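Putative endoribonuclease (Klebsiella pneumoniae, PDB 3LYB) is a putative endoribonuclease of the L-PSP (YjgF-like) family, whose members typically assemble as trimers and may cleave RNA or act on small metabolites. Local coordinates at residues I95-Y100 and I141-T146. Sequence-based numbering, arbitrary orientation.
Sequences IKLVQY and IEVEAT
V98 and E144 face each other at the middle of an antiparallel ladder, where the strand segments 95-100 and 141-146 run at 161° to one another. Two backbone bonds close this pair, V98 N to E144 O at 2.8 Å and E144 N to V98 O at 2.7 Å. Y100 with E142 repeats the pattern. At the other end I95 and K96 both turn their N-H to T146 O through weak bonds, a classic beta bulge, while T146 N returns a sound bond to K96 O.

L97 and V143 pack on the helices, V143 on V76 and I80 of 60-85 and both on Y110 of 107-115. CD2 of L97 rests on A145 CB (3.8 Å) and V143 CG1 (3.9 Å); the small methyl of A145 suits a position beside so bulky a neighbour. Q99 lays its CG alongside V143 CG2 at 3.7 Å, and its buried amide is satisfied by Y110, S125 and T126.

On the opposite face K96, V98, Y100, E142 and E144 reach other subunits. CG of E144 stands anti to the backbone N (chi1 178°), and the extended chain runs beside beta-branched V98, strand-suited, whose CG2 lies 4.1 Å from E144 OE2. OE1 is hydrogen-bonded to T126 of a second subunit and OE2 salt-bridged to its K96; K96 NZ meets E144 of a third, so the buried charges would offset each other. K96 CD lies 3.9 Å from T146 OG1. Y100's broad ring, E142 O at its edge (3.5 Å from CD2), reaches T126 of the second subunit. Adjacent inner strands of a mixed sheet, helices on one face and two subunits on the other, fit the YjgF-like trimer.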
loop_
_atom_site.group_PDB
_atom_site.type_symbol
_atom_site.label_atom_id
_atom_site.label_comp_id
_atom_site.label_asym_id
_atom_site.label_seq_id
_atom_site.Cartn_x
_atom_site.Cartn_y
_atom_site.Cartn_z
ATOM N N ILE B 95 -34.683 18.568 -10.949
ATOM C CA ILE B 95 -33.741 19.489 -11.599
ATOM C C ILE B 95 -32.258 19.365 -11.185
ATOM O O ILE B 95 -31.360 19.801 -11.921
ATOM C CB ILE B 95 -34.149 20.974 -11.412
ATOM C CG1 ILE B 95 -34.319 21.279 -9.928
ATOM C CG2 ILE B 95 -35.421 21.296 -12.209
ATOM C CD1 ILE B 95 -33.586 22.487 -9.489
ATOM N N LYS B 96 -32.000 18.803 -10.009
ATOM C CA LYS B 96 -30.636 18.693 -9.501
ATOM C C LYS B 96 -30.367 17.253 -9.121
ATOM O O LYS B 96 -31.183 16.602 -8.461
ATOM C CB LYS B 96 -30.460 19.613 -8.286
ATOM C CG LYS B 96 -29.034 19.842 -7.793
ATOM C CD LYS B 96 -29.076 20.175 -6.297
ATOM C CE LYS B 96 -28.009 21.159 -5.858
ATOM N NZ LYS B 96 -26.663 20.604 -6.071
ATOM N N LEU B 97 -29.233 16.740 -9.567
ATOM C CA LEU B 97 -28.748 15.447 -9.059
ATOM C C LEU B 97 -27.343 15.585 -8.497
ATOM O O LEU B 97 -26.471 16.213 -9.124
ATOM C CB LEU B 97 -28.757 14.380 -10.150
ATOM C CG LEU B 97 -30.091 13.946 -10.755
ATOM C CD1 LEU B 97 -29.778 12.824 -11.693
ATOM C CD2 LEU B 97 -31.135 13.508 -9.732
ATOM N N VAL B 98 -27.123 15.019 -7.314
ATOM C CA VAL B 98 -25.753 14.829 -6.819
ATOM C C VAL B 98 -25.436 13.326 -6.881
ATOM O O VAL B 98 -26.119 12.515 -6.255
ATOM C CB VAL B 98 -25.483 15.473 -5.416
ATOM C CG1 VAL B 98 -24.037 15.295 -5.034
ATOM C CG2 VAL B 98 -25.804 16.952 -5.426
ATOM N N GLN B 99 -24.424 12.972 -7.669
ATOM C CA GLN B 99 -24.083 11.575 -7.898
ATOM C C GLN B 99 -22.706 11.190 -7.361
ATOM O O GLN B 99 -21.694 11.765 -7.744
ATOM C CB GLN B 99 -24.169 11.271 -9.385
ATOM C CG GLN B 99 -25.588 11.427 -9.956
ATOM C CD GLN B 99 -25.600 12.236 -11.228
ATOM O OE1 GLN B 99 -26.276 11.883 -12.175
ATOM N NE2 GLN B 99 -24.855 13.340 -11.254
ATOM N N TYR B 100 -22.692 10.183 -6.493
ATOM C CA TYR B 100 -21.514 9.732 -5.775
ATOM C C TYR B 100 -21.075 8.353 -6.249
ATOM O O TYR B 100 -21.848 7.405 -6.210
ATOM C CB TYR B 100 -21.863 9.645 -4.297
ATOM C CG TYR B 100 -22.266 10.954 -3.642
ATOM C CD1 TYR B 100 -21.302 11.888 -3.279
ATOM C CD2 TYR B 100 -23.607 11.239 -3.362
ATOM C CE1 TYR B 100 -21.642 13.076 -2.675
ATOM C CE2 TYR B 100 -23.973 12.437 -2.741
ATOM C CZ TYR B 100 -22.972 13.347 -2.388
ATOM O OH TYR B 100 -23.281 14.546 -1.771
ATOM N N ILE B 141 -22.792 3.344 -6.558
ATOM C CA ILE B 141 -23.388 4.593 -7.016
ATOM C C ILE B 141 -24.459 5.004 -6.020
ATOM O O ILE B 141 -25.201 4.177 -5.532
ATOM C CB ILE B 141 -23.991 4.437 -8.447
ATOM C CG1 ILE B 141 -24.724 5.697 -8.891
ATOM C CG2 ILE B 141 -24.951 3.229 -8.538
ATOM C CD1 ILE B 141 -23.847 6.766 -9.444
ATOM N N GLU B 142 -24.515 6.273 -5.676
ATOM C CA GLU B 142 -25.602 6.764 -4.850
ATOM C C GLU B 142 -25.973 8.140 -5.372
ATOM O O GLU B 142 -25.082 8.989 -5.534
ATOM C CB GLU B 142 -25.198 6.853 -3.383
ATOM C CG GLU B 142 -26.035 7.883 -2.639
ATOM C CD GLU B 142 -25.984 7.764 -1.134
ATOM O OE1 GLU B 142 -25.286 6.862 -0.628
ATOM O OE2 GLU B 142 -26.650 8.585 -0.447
ATOM N N VAL B 143 -27.263 8.350 -5.654
ATOM C CA VAL B 143 -27.737 9.638 -6.212
ATOM C C VAL B 143 -28.649 10.373 -5.261
ATOM O O VAL B 143 -29.494 9.770 -4.627
ATOM C CB VAL B 143 -28.490 9.483 -7.548
ATOM C CG1 VAL B 143 -28.863 10.861 -8.091
ATOM C CG2 VAL B 143 -27.652 8.752 -8.559
ATOM N N GLU B 144 -28.452 11.677 -5.158
ATOM C CA GLU B 144 -29.295 12.545 -4.345
ATOM C C GLU B 144 -30.061 13.476 -5.274
ATOM O O GLU B 144 -29.483 14.091 -6.152
ATOM C CB GLU B 144 -28.434 13.353 -3.362
ATOM C CG GLU B 144 -29.191 14.352 -2.483
ATOM C CD GLU B 144 -28.286 15.465 -1.947
ATOM O OE1 GLU B 144 -27.417 15.159 -1.105
ATOM O OE2 GLU B 144 -28.435 16.651 -2.352
ATOM N N ALA B 145 -31.362 13.575 -5.071
ATOM C CA ALA B 145 -32.212 14.304 -5.988
ATOM C C ALA B 145 -32.894 15.478 -5.321
ATOM O O ALA B 145 -33.351 15.398 -4.179
ATOM C CB ALA B 145 -33.256 13.367 -6.613
ATOM N N THR B 146 -32.960 16.577 -6.046
ATOM C CA THR B 146 -33.773 17.693 -5.621
ATOM C C THR B 146 -34.849 18.029 -6.677
ATOM O O THR B 146 -34.581 18.078 -7.879
ATOM C CB THR B 146 -32.909 18.888 -5.259
ATOM O OG1 THR B 146 -31.928 18.462 -4.307
ATOM C CG2 THR B 146 -33.751 19.975 -4.630
#